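Local coordinates for protein purine nucleoside phosphorylase (Schistosoma mansoni, PDB 5KO5) that catalyses the phosphate-dependent cleavage of purine nucleosides to a free base and ribose 1-phosphate, and here holds cytosine in its ligand pocket, at residues 175-179 against 279-284; 25-31 against 78-83; 51-55 against 67-71; 102-106 against 229-235; 6-12 against 154-158. All coordinates share one frame; numbering follows the deposited sequence.

Interaction 1 (175-179 against 279-284)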
# COMPACT_ATOMS: atom_id res chain seq x y z
N LEU A 175 -3.02 2.06 33.68
CA LEU A 175 -4.23 1.74 34.42
C LEU A 175 -4.75 0.35 34.05
O LEU A 175 -5.15 -0.42 34.94
CB LEU A 175 -5.30 2.80 34.17
CG LEU A 175 -6.70 2.56 34.77
CD1 LEU A 175 -6.64 2.39 36.29
CD2 LEU A 175 -7.64 3.69 34.38
N ALA A 176 -4.76 0.01 32.76
CA ALA A 176 -5.21 -1.31 32.35
C ALA A 176 -4.37 -2.41 32.99
O ALA A 176 -4.90 -3.40 33.50
CB ALA A 176 -5.19 -1.43 30.82
N LEU A 177 -3.04 -2.24 32.99
CA LEU A 177 -2.17 -3.22 33.63
C LEU A 177 -2.43 -3.29 35.12
O LEU A 177 -2.46 -4.39 35.70
CB LEU A 177 -0.70 -2.90 33.36
CG LEU A 177 0.29 -3.88 34.01
CD1 LEU A 177 0.10 -5.28 33.45
CD2 LEU A 177 1.74 -3.42 33.86
N LYS A 178 -2.61 -2.14 35.77
CA LYS A 178 -2.84 -2.13 37.21
C LYS A 178 -4.08 -2.93 37.58
O LYS A 178 -4.07 -3.69 38.57
CB LYS A 178 -2.98 -0.69 37.71
CG LYS A 178 -3.21 -0.57 39.20
CD LYS A 178 -1.93 -0.23 39.92
CE LYS A 178 -1.59 1.24 39.75
NZ LYS A 178 -0.29 1.58 40.40
N ILE A 179 -5.15 -2.78 36.81
CA ILE A 179 -6.38 -3.52 37.09
C ILE A 179 -6.18 -5.02 36.87
O ILE A 179 -6.72 -5.85 37.61
CB ILE A 179 -7.55 -2.95 36.26
CG1 ILE A 179 -7.90 -1.55 36.76
CG2 ILE A 179 -8.76 -3.87 36.33
CD1 ILE A 179 -8.76 -0.75 35.82
N GLU A 279 -14.15 -2.21 34.59
CA GLU A 279 -13.36 -1.61 35.67
C GLU A 279 -12.49 -0.46 35.16
O GLU A 279 -12.34 0.55 35.84
CB GLU A 279 -12.53 -2.67 36.38
CG GLU A 279 -11.70 -2.13 37.56
CD GLU A 279 -12.54 -1.71 38.75
OE1 GLU A 279 -13.77 -1.94 38.75
OE2 GLU A 279 -11.96 -1.15 39.70
N ILE A 280 -11.91 -0.60 33.96
CA ILE A 280 -11.17 0.51 33.37
C ILE A 280 -12.06 1.74 33.27
O ILE A 280 -11.67 2.85 33.66
CB ILE A 280 -10.58 0.11 32.00
CG1 ILE A 280 -9.46 -0.92 32.18
CG2 ILE A 280 -10.06 1.36 31.27
CD1 ILE A 280 -9.04 -1.59 30.87
N ILE A 281 -13.29 1.55 32.78
CA ILE A 281 -14.24 2.66 32.64
C ILE A 281 -14.51 3.32 33.99
O ILE A 281 -14.45 4.55 34.13
CB ILE A 281 -15.52 2.18 31.94
CG1 ILE A 281 -15.23 1.84 30.48
CG2 ILE A 281 -16.62 3.24 32.03
CD1 ILE A 281 -16.36 1.12 29.77
N THR A 282 -14.80 2.51 35.02
CA THR A 282 -15.08 3.08 36.34
C THR A 282 -13.87 3.82 36.91
O THR A 282 -14.04 4.76 37.70
CB THR A 282 -15.52 2.00 37.34
OG1 THR A 282 -14.37 1.29 37.81
CG2 THR A 282 -16.48 1.04 36.71
N ARG A 283 -12.66 3.42 36.53
CA ARG A 283 -11.45 3.97 37.10
C ARG A 283 -10.86 5.13 36.30
O ARG A 283 -9.93 5.79 36.78
CB ARG A 283 -10.40 2.86 37.28
CG ARG A 283 -10.83 1.76 38.25
CD ARG A 283 -10.39 2.07 39.68
NE ARG A 283 -8.93 1.99 39.81
CZ ARG A 283 -8.27 0.87 40.05
NH1 ARG A 283 -8.92 -0.28 40.19
NH2 ARG A 283 -6.95 0.89 40.15
N LEU A 284 -11.38 5.39 35.11
CA LEU A 284 -10.88 6.49 34.30
C LEU A 284 -10.98 7.81 35.06
O LEU A 284 -11.92 8.01 35.84
CB LEU A 284 -11.69 6.59 33.01
CG LEU A 284 -11.31 5.49 32.03
CD1 LEU A 284 -12.14 5.55 30.76
CD2 LEU A 284 -9.84 5.58 31.73

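Interaction 2 (25-31 against 78-83)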
# COMPACT_ATOMS: atom_id res chain seq x y z
N VAL A 25 -28.06 11.40 26.00
CA VAL A 25 -26.84 10.98 26.68
C VAL A 25 -25.68 11.77 26.11
O VAL A 25 -25.50 11.83 24.89
CB VAL A 25 -26.59 9.46 26.51
CG1 VAL A 25 -25.20 9.09 27.01
CG2 VAL A 25 -27.67 8.66 27.23
N LEU A 26 -24.89 12.38 26.99
CA LEU A 26 -23.68 13.09 26.59
C LEU A 26 -22.47 12.24 26.98
O LEU A 26 -22.04 12.28 28.14
CB LEU A 26 -23.61 14.47 27.25
CG LEU A 26 -24.64 15.47 26.73
CD1 LEU A 26 -24.51 16.81 27.42
CD2 LEU A 26 -24.52 15.63 25.21
N PRO A 27 -21.90 11.47 26.06
CA PRO A 27 -20.88 10.49 26.44
C PRO A 27 -19.51 11.13 26.61
O PRO A 27 -19.14 12.06 25.89
CB PRO A 27 -20.88 9.52 25.26
CG PRO A 27 -21.22 10.40 24.09
CD PRO A 27 -22.19 11.44 24.61
N ASP A 28 -18.75 10.61 27.58
CA ASP A 28 -17.36 10.99 27.79
C ASP A 28 -16.39 9.98 27.22
O ASP A 28 -15.22 10.31 27.00
CB ASP A 28 -17.07 11.14 29.29
CG ASP A 28 -17.88 12.25 29.95
OD1 ASP A 28 -18.16 13.28 29.30
OD2 ASP A 28 -18.23 12.09 31.14
N ILE A 29 -16.85 8.76 26.98
CA ILE A 29 -16.00 7.64 26.59
C ILE A 29 -16.65 6.95 25.40
O ILE A 29 -17.87 6.78 25.35
CB ILE A 29 -15.87 6.65 27.77
CG1 ILE A 29 -15.15 7.32 28.93
CG2 ILE A 29 -15.13 5.40 27.35
CD1 ILE A 29 -15.50 6.73 30.28
N GLY A 30 -15.83 6.58 24.42
CA GLY A 30 -16.28 5.80 23.28
C GLY A 30 -15.68 4.41 23.34
O GLY A 30 -14.58 4.22 23.88
N ILE A 31 -16.40 3.43 22.82
CA ILE A 31 -15.88 2.06 22.78
C ILE A 31 -16.14 1.44 21.41
O ILE A 31 -17.20 1.62 20.80
CB ILE A 31 -16.37 1.16 23.94
CG1 ILE A 31 -17.85 0.84 23.83
CG2 ILE A 31 -16.11 1.80 25.31
CD1 ILE A 31 -18.33 -0.13 24.90
N ARG A 78 -20.20 5.93 34.25
CA ARG A 78 -19.74 6.85 33.23
C ARG A 78 -20.64 6.74 32.00
O ARG A 78 -21.17 5.67 31.69
CB ARG A 78 -18.29 6.57 32.83
CG ARG A 78 -17.32 6.56 34.01
CD ARG A 78 -17.26 7.91 34.73
NE ARG A 78 -17.08 9.02 33.80
CZ ARG A 78 -15.90 9.48 33.38
NH1 ARG A 78 -14.78 8.92 33.80
NH2 ARG A 78 -15.85 10.50 32.54
N LYS A 79 -20.79 7.86 31.29
CA LYS A 79 -21.62 7.90 30.10
C LYS A 79 -20.76 7.53 28.90
O LYS A 79 -19.67 8.09 28.71
CB LYS A 79 -22.21 9.30 29.92
CG LYS A 79 -23.10 9.71 31.08
CD LYS A 79 -23.50 11.18 31.01
CE LYS A 79 -24.30 11.59 32.24
NZ LYS A 79 -24.63 13.04 32.23
N ILE A 80 -21.22 6.56 28.11
CA ILE A 80 -20.42 6.03 27.02
C ILE A 80 -21.25 5.97 25.74
O ILE A 80 -22.48 6.02 25.76
CB ILE A 80 -19.82 4.64 27.34
CG1 ILE A 80 -20.88 3.55 27.28
CG2 ILE A 80 -19.13 4.64 28.71
CD1 ILE A 80 -20.72 2.65 26.08
N VAL A 81 -20.54 5.86 24.62
CA VAL A 81 -21.14 5.60 23.31
C VAL A 81 -20.35 4.47 22.67
O VAL A 81 -19.11 4.51 22.65
CB VAL A 81 -21.16 6.85 22.41
CG1 VAL A 81 -19.78 7.50 22.31
CG2 VAL A 81 -21.70 6.51 21.03
N ALA A 82 -21.05 3.45 22.17
CA ALA A 82 -20.41 2.27 21.60
C ALA A 82 -20.81 2.10 20.15
O ALA A 82 -21.96 2.35 19.78
CB ALA A 82 -20.85 1.01 22.36
N MET A 83 -19.87 1.64 19.32
CA MET A 83 -20.19 1.19 17.97
C MET A 83 -20.47 -0.30 18.02
O MET A 83 -19.57 -1.10 18.32
CB MET A 83 -19.07 1.50 16.99
CG MET A 83 -18.84 2.98 16.81
SD MET A 83 -17.71 3.38 15.46
CE MET A 83 -18.72 3.00 14.02
O HOH W 1 -25.95 12.72 29.59
O HOH W 2 -19.57 10.27 32.41

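Interaction 3 (51-55 against 67-71)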
# COMPACT_ATOMS: atom_id res chain seq x y z
N PRO A 51 -29.89 2.76 15.28
CA PRO A 51 -29.35 2.12 14.06
C PRO A 51 -28.59 3.13 13.21
O PRO A 51 -29.02 4.27 13.03
CB PRO A 51 -30.61 1.63 13.34
CG PRO A 51 -31.64 1.47 14.43
CD PRO A 51 -31.35 2.56 15.41
N TYR A 52 -27.43 2.70 12.70
CA TYR A 52 -26.64 3.57 11.82
C TYR A 52 -27.51 4.12 10.70
O TYR A 52 -27.39 5.28 10.31
CB TYR A 52 -25.48 2.80 11.18
CG TYR A 52 -24.38 2.29 12.09
CD1 TYR A 52 -24.19 2.80 13.37
CD2 TYR A 52 -23.53 1.28 11.65
CE1 TYR A 52 -23.17 2.31 14.19
CE2 TYR A 52 -22.52 0.79 12.46
CZ TYR A 52 -22.35 1.31 13.73
OH TYR A 52 -21.35 0.81 14.53
N ILE A 53 -28.40 3.27 10.16
CA ILE A 53 -29.22 3.63 9.02
C ILE A 53 -30.13 4.81 9.32
O ILE A 53 -30.57 5.51 8.40
CB ILE A 53 -29.97 2.37 8.53
CG1 ILE A 53 -30.52 2.57 7.11
CG2 ILE A 53 -31.07 1.99 9.51
CD1 ILE A 53 -31.09 1.30 6.49
N ASN A 54 -30.43 5.07 10.60
CA ASN A 54 -31.26 6.20 11.00
C ASN A 54 -30.49 7.50 11.19
O ASN A 54 -31.12 8.56 11.30
CB ASN A 54 -32.02 5.89 12.30
CG ASN A 54 -33.04 4.78 12.14
OD1 ASN A 54 -33.47 4.47 11.03
ND2 ASN A 54 -33.44 4.18 13.26
N ILE A 55 -29.16 7.46 11.25
CA ILE A 55 -28.36 8.62 11.63
C ILE A 55 -27.96 9.37 10.35
O ILE A 55 -27.32 8.76 9.48
CB ILE A 55 -27.12 8.23 12.43
CG1 ILE A 55 -27.51 7.40 13.66
CG2 ILE A 55 -26.34 9.49 12.84
CD1 ILE A 55 -26.30 6.79 14.35
N VAL A 67 -25.06 -6.40 12.12
CA VAL A 67 -25.56 -5.34 12.99
C VAL A 67 -24.82 -4.02 12.74
O VAL A 67 -23.64 -3.99 12.38
CB VAL A 67 -25.47 -5.78 14.47
CG1 VAL A 67 -24.01 -5.90 14.91
CG2 VAL A 67 -26.24 -4.83 15.37
N GLY A 68 -25.54 -2.92 12.93
CA GLY A 68 -24.96 -1.60 12.81
C GLY A 68 -25.71 -0.57 13.63
O GLY A 68 -26.61 0.10 13.13
N ASN A 69 -25.35 -0.46 14.92
CA ASN A 69 -26.04 0.42 15.85
C ASN A 69 -25.02 1.22 16.65
O ASN A 69 -23.94 0.72 16.97
CB ASN A 69 -26.84 -0.37 16.89
CG ASN A 69 -27.99 -1.14 16.29
OD1 ASN A 69 -28.74 -0.63 15.45
ND2 ASN A 69 -28.15 -2.38 16.73
N LEU A 70 -25.37 2.46 16.95
CA LEU A 70 -24.71 3.22 18.00
C LEU A 70 -25.50 3.03 19.28
O LEU A 70 -26.73 3.20 19.29
CB LEU A 70 -24.70 4.70 17.63
CG LEU A 70 -23.48 5.54 17.98
CD1 LEU A 70 -22.23 4.98 17.30
CD2 LEU A 70 -23.71 6.98 17.56
N VAL A 71 -24.82 2.66 20.37
CA VAL A 71 -25.47 2.40 21.65
C VAL A 71 -24.91 3.36 22.68
O VAL A 71 -23.69 3.41 22.89
CB VAL A 71 -25.28 0.94 22.09
CG1 VAL A 71 -26.06 0.66 23.37
CG2 VAL A 71 -25.70 -0.02 20.97
O HOH W 3 -28.16 0.17 10.76

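Interaction 4 (102-106 against 229-235). With EDO (1,2-ethanediol), chain E.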
# COMPACT_ATOMS: atom_id res chain seq x y z
N ILE A 102 -16.08 8.44 14.25
CA ILE A 102 -15.16 8.88 15.30
C ILE A 102 -15.27 10.38 15.51
O ILE A 102 -15.24 10.88 16.65
CB ILE A 102 -13.72 8.47 14.97
CG1 ILE A 102 -13.60 6.97 14.70
CG2 ILE A 102 -12.80 8.90 16.10
CD1 ILE A 102 -14.13 6.13 15.81
N ARG A 103 -15.37 11.13 14.42
CA ARG A 103 -15.56 12.57 14.54
C ARG A 103 -16.90 12.92 15.17
O ARG A 103 -16.99 13.92 15.90
CB ARG A 103 -15.36 13.21 13.18
CG ARG A 103 -13.90 13.13 12.79
CD ARG A 103 -13.58 13.68 11.40
NE ARG A 103 -12.13 13.69 11.24
CZ ARG A 103 -11.50 13.83 10.09
NH1 ARG A 103 -12.19 13.99 8.96
NH2 ARG A 103 -10.17 13.80 10.06
N VAL A 104 -17.94 12.12 14.92
CA VAL A 104 -19.19 12.29 15.64
C VAL A 104 -18.99 12.06 17.13
O VAL A 104 -19.47 12.84 17.96
CB VAL A 104 -20.28 11.37 15.05
CG1 VAL A 104 -21.51 11.35 15.94
CG2 VAL A 104 -20.63 11.85 13.64
N MET A 105 -18.25 11.01 17.50
CA MET A 105 -17.91 10.82 18.91
C MET A 105 -17.27 12.07 19.49
O MET A 105 -17.61 12.50 20.60
CB MET A 105 -16.96 9.64 19.09
CG MET A 105 -17.61 8.29 18.91
SD MET A 105 -16.40 7.03 19.33
CE MET A 105 -17.35 5.53 19.04
N LYS A 106 -16.34 12.69 18.75
CA LYS A 106 -15.68 13.89 19.25
C LYS A 106 -16.69 14.99 19.52
O LYS A 106 -16.67 15.62 20.58
CB LYS A 106 -14.61 14.36 18.26
CG LYS A 106 -13.91 15.67 18.67
CD LYS A 106 -12.93 15.47 19.83
CE LYS A 106 -12.42 16.77 20.42
NZ LYS A 106 -11.65 17.59 19.46
N ILE A 229 -7.70 8.55 13.44
CA ILE A 229 -8.75 9.57 13.44
C ILE A 229 -8.92 10.15 14.84
O ILE A 229 -9.06 11.36 15.01
CB ILE A 229 -10.06 9.02 12.86
CG1 ILE A 229 -9.87 8.58 11.40
CG2 ILE A 229 -11.17 10.08 12.97
CD1 ILE A 229 -9.31 9.67 10.47
N ALA A 230 -8.89 9.28 15.86
CA ALA A 230 -9.00 9.75 17.24
C ALA A 230 -7.84 10.67 17.60
O ALA A 230 -8.03 11.76 18.15
CB ALA A 230 -9.07 8.55 18.19
N CYS A 231 -6.61 10.23 17.30
CA CYS A 231 -5.43 11.03 17.61
C CYS A 231 -5.49 12.38 16.90
O CYS A 231 -5.16 13.42 17.49
CB CYS A 231 -4.18 10.25 17.18
SG CYS A 231 -2.61 11.09 17.51
N HIS A 232 -5.94 12.38 15.65
CA HIS A 232 -6.04 13.61 14.88
C HIS A 232 -6.93 14.64 15.57
O HIS A 232 -6.62 15.83 15.57
CB HIS A 232 -6.54 13.25 13.47
CG HIS A 232 -6.76 14.41 12.57
ND1 HIS A 232 -8.01 14.96 12.36
CD2 HIS A 232 -5.91 15.11 11.78
CE1 HIS A 232 -7.91 15.95 11.49
NE2 HIS A 232 -6.64 16.07 11.13
N CYS A 233 -8.03 14.19 16.19
CA CYS A 233 -8.96 15.11 16.83
C CYS A 233 -8.82 15.17 18.35
O CYS A 233 -9.71 15.69 19.03
CB CYS A 233 -10.40 14.84 16.39
SG CYS A 233 -11.16 13.33 17.03
N GLY A 234 -7.71 14.67 18.90
CA GLY A 234 -7.42 14.86 20.31
C GLY A 234 -8.07 13.89 21.28
O GLY A 234 -8.11 14.18 22.48
N ILE A 235 -8.57 12.76 20.81
CA ILE A 235 -9.15 11.73 21.67
C ILE A 235 -8.05 10.77 22.06
O ILE A 235 -7.31 10.26 21.20
CB ILE A 235 -10.30 11.01 20.93
CG1 ILE A 235 -11.48 11.96 20.70
CG2 ILE A 235 -10.74 9.76 21.70
CD1 ILE A 235 -12.59 11.35 19.88
C1 EDO E . -13.82 19.26 16.74
O1 EDO E . -12.51 18.75 17.02
C2 EDO E . -14.27 20.24 17.81
O2 EDO E . -14.67 19.53 18.99
O HOH W 4 -10.17 13.45 13.26

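Interaction 5 (6-12 against 154-158). With EDO (1,2-ethanediol), chain E.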
# COMPACT_ATOMS: atom_id res chain seq x y z
N VAL A 6 -18.52 13.41 2.85
CA VAL A 6 -17.23 13.76 3.43
C VAL A 6 -17.36 13.80 4.95
O VAL A 6 -18.38 14.24 5.49
CB VAL A 6 -16.74 15.10 2.86
CG1 VAL A 6 -15.39 15.48 3.45
CG2 VAL A 6 -16.64 15.00 1.35
N ALA A 7 -16.32 13.32 5.64
CA ALA A 7 -16.28 13.35 7.11
C ALA A 7 -15.86 14.74 7.61
O ALA A 7 -14.85 14.94 8.30
CB ALA A 7 -15.34 12.27 7.62
N ASN A 8 -16.66 15.73 7.23
CA ASN A 8 -16.35 17.11 7.57
C ASN A 8 -17.12 17.57 8.80
O ASN A 8 -17.95 16.84 9.37
CB ASN A 8 -16.52 18.04 6.36
CG ASN A 8 -17.96 18.13 5.87
OD1 ASN A 8 -18.90 17.78 6.59
ND2 ASN A 8 -18.13 18.59 4.64
N TYR A 9 -16.86 18.81 9.19
CA TYR A 9 -17.43 19.39 10.40
C TYR A 9 -18.95 19.49 10.28
O TYR A 9 -19.68 19.10 11.20
CB TYR A 9 -16.80 20.77 10.56
CG TYR A 9 -17.14 21.56 11.79
CD1 TYR A 9 -17.01 21.03 13.06
CD2 TYR A 9 -17.51 22.88 11.67
CE1 TYR A 9 -17.28 21.79 14.18
CE2 TYR A 9 -17.78 23.66 12.76
CZ TYR A 9 -17.67 23.11 14.02
OH TYR A 9 -17.94 23.90 15.11
N GLU A 10 -19.45 19.98 9.15
CA GLU A 10 -20.89 20.13 8.97
C GLU A 10 -21.60 18.78 9.02
O GLU A 10 -22.63 18.63 9.69
CB GLU A 10 -21.19 20.85 7.65
CG GLU A 10 -22.67 20.84 7.29
CD GLU A 10 -22.96 21.52 5.96
OE1 GLU A 10 -24.13 21.88 5.72
OE2 GLU A 10 -22.02 21.69 5.16
N ASN A 11 -21.07 17.78 8.32
CA ASN A 11 -21.74 16.49 8.25
C ASN A 11 -21.69 15.77 9.59
O ASN A 11 -22.68 15.17 10.02
CB ASN A 11 -21.12 15.64 7.15
CG ASN A 11 -21.41 16.18 5.77
OD1 ASN A 11 -22.35 16.96 5.58
ND2 ASN A 11 -20.63 15.76 4.79
N ALA A 12 -20.53 15.80 10.26
CA ALA A 12 -20.45 15.18 11.58
C ALA A 12 -21.38 15.89 12.57
O ALA A 12 -21.98 15.24 13.43
CB ALA A 12 -19.01 15.19 12.09
N GLN A 154 -9.53 18.07 7.35
CA GLN A 154 -10.67 18.73 7.98
C GLN A 154 -10.12 19.50 9.18
O GLN A 154 -9.94 18.96 10.28
CB GLN A 154 -11.73 17.70 8.36
CG GLN A 154 -12.21 16.87 7.17
CD GLN A 154 -12.73 17.71 6.02
OE1 GLN A 154 -13.23 18.82 6.21
NE2 GLN A 154 -12.63 17.17 4.80
N ASP A 155 -9.83 20.79 8.95
CA ASP A 155 -9.07 21.59 9.91
C ASP A 155 -9.77 21.72 11.26
O ASP A 155 -9.10 21.86 12.29
CB ASP A 155 -8.83 22.99 9.33
CG ASP A 155 -7.99 22.98 8.06
OD1 ASP A 155 -7.07 22.16 7.96
OD2 ASP A 155 -8.25 23.81 7.16
N GLU A 156 -11.11 21.69 11.28
CA GLU A 156 -11.82 21.84 12.54
C GLU A 156 -11.55 20.68 13.49
O GLU A 156 -11.75 20.82 14.70
CB GLU A 156 -13.32 21.95 12.30
CG GLU A 156 -13.73 23.18 11.54
CD GLU A 156 -13.74 22.97 10.04
OE1 GLU A 156 -13.16 21.97 9.56
OE2 GLU A 156 -14.35 23.81 9.35
N PHE A 157 -11.13 19.53 12.96
CA PHE A 157 -10.85 18.39 13.81
C PHE A 157 -9.39 18.28 14.22
O PHE A 157 -9.10 17.87 15.34
CB PHE A 157 -11.34 17.09 13.16
CG PHE A 157 -12.83 17.02 13.07
CD1 PHE A 157 -13.59 16.73 14.20
CD2 PHE A 157 -13.49 17.28 11.88
CE1 PHE A 157 -14.97 16.69 14.13
CE2 PHE A 157 -14.87 17.23 11.81
CZ PHE A 157 -15.61 16.94 12.93
N GLY A 158 -8.46 18.65 13.34
CA GLY A 158 -7.07 18.43 13.65
C GLY A 158 -6.15 18.92 12.55
O GLY A 158 -6.59 19.46 11.53
C1 EDO E . -13.82 19.26 16.74
O1 EDO E . -12.51 18.75 17.02
C2 EDO E . -14.27 20.24 17.81
O2 EDO E . -14.67 19.53 18.99
O HOH W 5 -14.50 20.16 8.17

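Interaction 1 (175-179 against 279-284)
L175 meets the C-terminal end of helix 259-283 with both of its methyls. With CG anti to the backbone N (chi1 174°), CD1 comes to 3.9 Å from CB of R283, the two chains meeting at a slant. Its other branch, CD2, touches CD2 of L284 at 3.9 Å, the leucines lying at about a right angle to each other just past the helix end. A176 follows, its CB 3.9 Å from CD1 of I280. Both A176 and I280 also rest on L238 of strand 236-246, so both helices pack on the sheet of the phosphorylase-superfamily fold, crossing steeply; locally their axes pass 10.1 Å apart at 121°. K178 touches through CG, 4.1 Å from NH2 of R283, before bends at chi2 and chi3 carry the ammonium group off. I179 meets three residues of the other helix. Its CG2 presses on CG of E279 at 3.6 Å, CD1 reaches CA of I280 at 3.7 Å, and CG1 lies over one face of the R283 guanidinium. NH1 of R283 makes a salt bridge to OE2 of E279, which lies in the guanidinium plane; NH1 has a further salt bridge to E182.

Interaction 2 (25-31 against 78-83)
D28 and R78 meet at about a right angle. NH2 of R78 donates to OD2 of D28 at 3.2 Å in a nearly straight bond (166°) that lies in the guanidinium plane but reaches the carboxylate on its anti side and out of its plane, the two planes being 58° apart. Water 2 reinforces the pair, giving a proton to OD2 while accepting from NE of R78 and from K79 N. CD1 of I29 sits over the centre of one guanidinium face. K79 instead runs out extended past L26 O, with CD 3.4 Å from it, and its NZ reaches water 1, which also binds L26 N. Further on, I31 has CG1 in the crowded position between N and C (chi1 69°), which packs it tightly on A82, CG1 to CB 3.3 Å. P27 lies across V81 on the other side of the sheet, CG to CG1 3.7 Å. The backbones are stitched by V81 N to I29 O, I31 N to V81 O and M83 N to I31 O. This is the parallel pairing of strands 29-32 and 78-84 in the mixed sheet of the phosphorylase fold.

Interaction 3 (51-55 against 67-71)
The Y52 ring lies flat against the backbone of G68 and N69. Over one face, near its centre, stand C of G68, 3.4 Å above the plane, and N of N69 at a similar height, so the peptide group between the two residues covers the ring. CA of G68 adds a CH-pi contact to the same ring, 3.8 Å from the centroid and 29° off the normal. The F58 ring also meets Y52, and the phenol OH is hydrogen-bonded to G85 O. Having no side chain, G68 brings bare main chain onto the aromatic surface. Y52 CG stands anti to its own carbonyl carbon and beside the backbone N (chi1 -66°), which swings the ring onto the G68-N69 peptide. The backbone N of Y52 donates to G68 O at 2.8 Å, almost straight at 173°. Water 3 gives a second proton to that carbonyl and accepts from I53 N, so G68 O is gripped twice.

The other flat group is the amide of N69. Its OD1 comes to 3.1 Å from CA of P51 and also brushes the proline ring, while ND2 is held by OE1 of Q84. Deeper in, CD1 of I55 meets CD2 of L70 at 4.1 Å, the two chains at about a right angle, with I19 of helix 9-23 touching both. P51 and N69 form an antiparallel, non-hydrogen-bonded pair, after which the chain bends into a 3-10 turn at 52-54. The contact is thus the end of the antiparallel ladder between strands 47-51 and 69-75, closed by a tyrosine laid over the partner strand.

Interaction 4 (102-106 against 229-235)
K106 crosses from helix 95-108 to the end of helix 224-232 and touches it along most of its length. CB lies 3.8 Å from SG of C233 and also near CD1 of I235. CG is anti to the backbone N (chi1 176°) and lies nearest the two oxygens of a bound ethanediol, probably picked up from the crystallisation liquor. A bend at chi2 lays the chain along I235, the two side chains sliding past each other in opposite directions with CD 3.9 Å from CG1 of I235. CE passes close to the C233 carbonyl, and a second bend at chi4 turns NZ onto it: NZ donates to C233 O at 2.7 Å, tilted slightly from the carbonyl plane. The ammonium group also donates to O1 of the ethanediol.

A turn earlier, I102 and I229 provide the apolar part of the contact, CB of I102 standing 3.6 Å from CG2 of I229. R103 extends past I229 towards H232, and water 4 joins the three: it accepts from NE of R103 at 2.8 Å, donates to I229 O at 2.9 Å and is hydrogen-bonded to ND1 of H232. The water lies in both the guanidinium and the imidazole planes, which are 43° apart. NH1 of R103 is hydrogen-bonded to A7 O and NE2 of H232 to OD1 of N153.

The lysine's positive charge would favourably face the carbonyl end of helix 224-232. That end is a Schellman motif: I235 N returns to A230 O, G234 N bonds to C231 O, and G234, with positive phi, is the C-prime residue.

Interaction 5 (6-12 against 154-158)
N8, the N-cap residue of helix 9-23, and the first turn after it pack against the loop 154-158. The cap is made by OD1 of N8, which accepts from N11 N at 2.8 Å, while ND2 of N11 reaches back to V6 O. CB of N8 lies 3.4 Å from OE1 of Q154, whose CG also packs on A7 O. F157 comes in with the edge of its ring near C of N8; CE2 stands 3.6 Å from CA of Y9, and CZ touches CB of A12 at 3.9 Å. Y9 also turns toward the loop. Its CG is anti to the backbone N (chi1 -176°), which brings the ring against E156: CG of the glutamate lies over one face, 4.0 Å from the centroid, and the carboxylate is turned only 17° from the ring plane. F157 CZ sits at the edge of that tyrosine ring.

The polar link is made by water 5, which accepts from Y9 N at 2.9 Å and donates to OE1 of Q154 and, at 2.6 Å, to OE1 of E156. A first-turn N-H, which has no partner within the helix, is thus satisfied through solvent, and the carboxylate of E156 would probably be favoured by the positive end of the helix dipole.

Along the chain interaction 5 opens first, at the N-terminus, and its span encloses interactions 2 and 3; interaction 4 alternates with it and with interaction 1, which comes last. Interactions 2 and 3, centres 15 Å apart, share one sheet, strands 69-75 and 78-84 being neighbours joined by A82 N to V71 O. Helix 95-108 lies against that sheet through M105 on V81 and M83, tying in interaction 4, whose centre is 10 Å from interaction 5. Interaction 1 stands apart from 3, 4 and 5. The C-terminal end of helix 259-283 touches I29 and R78 of interaction 2 directly, while the N-terminal segment reaches the sheet of this phosphorylase fold indirectly, through helix 95-108.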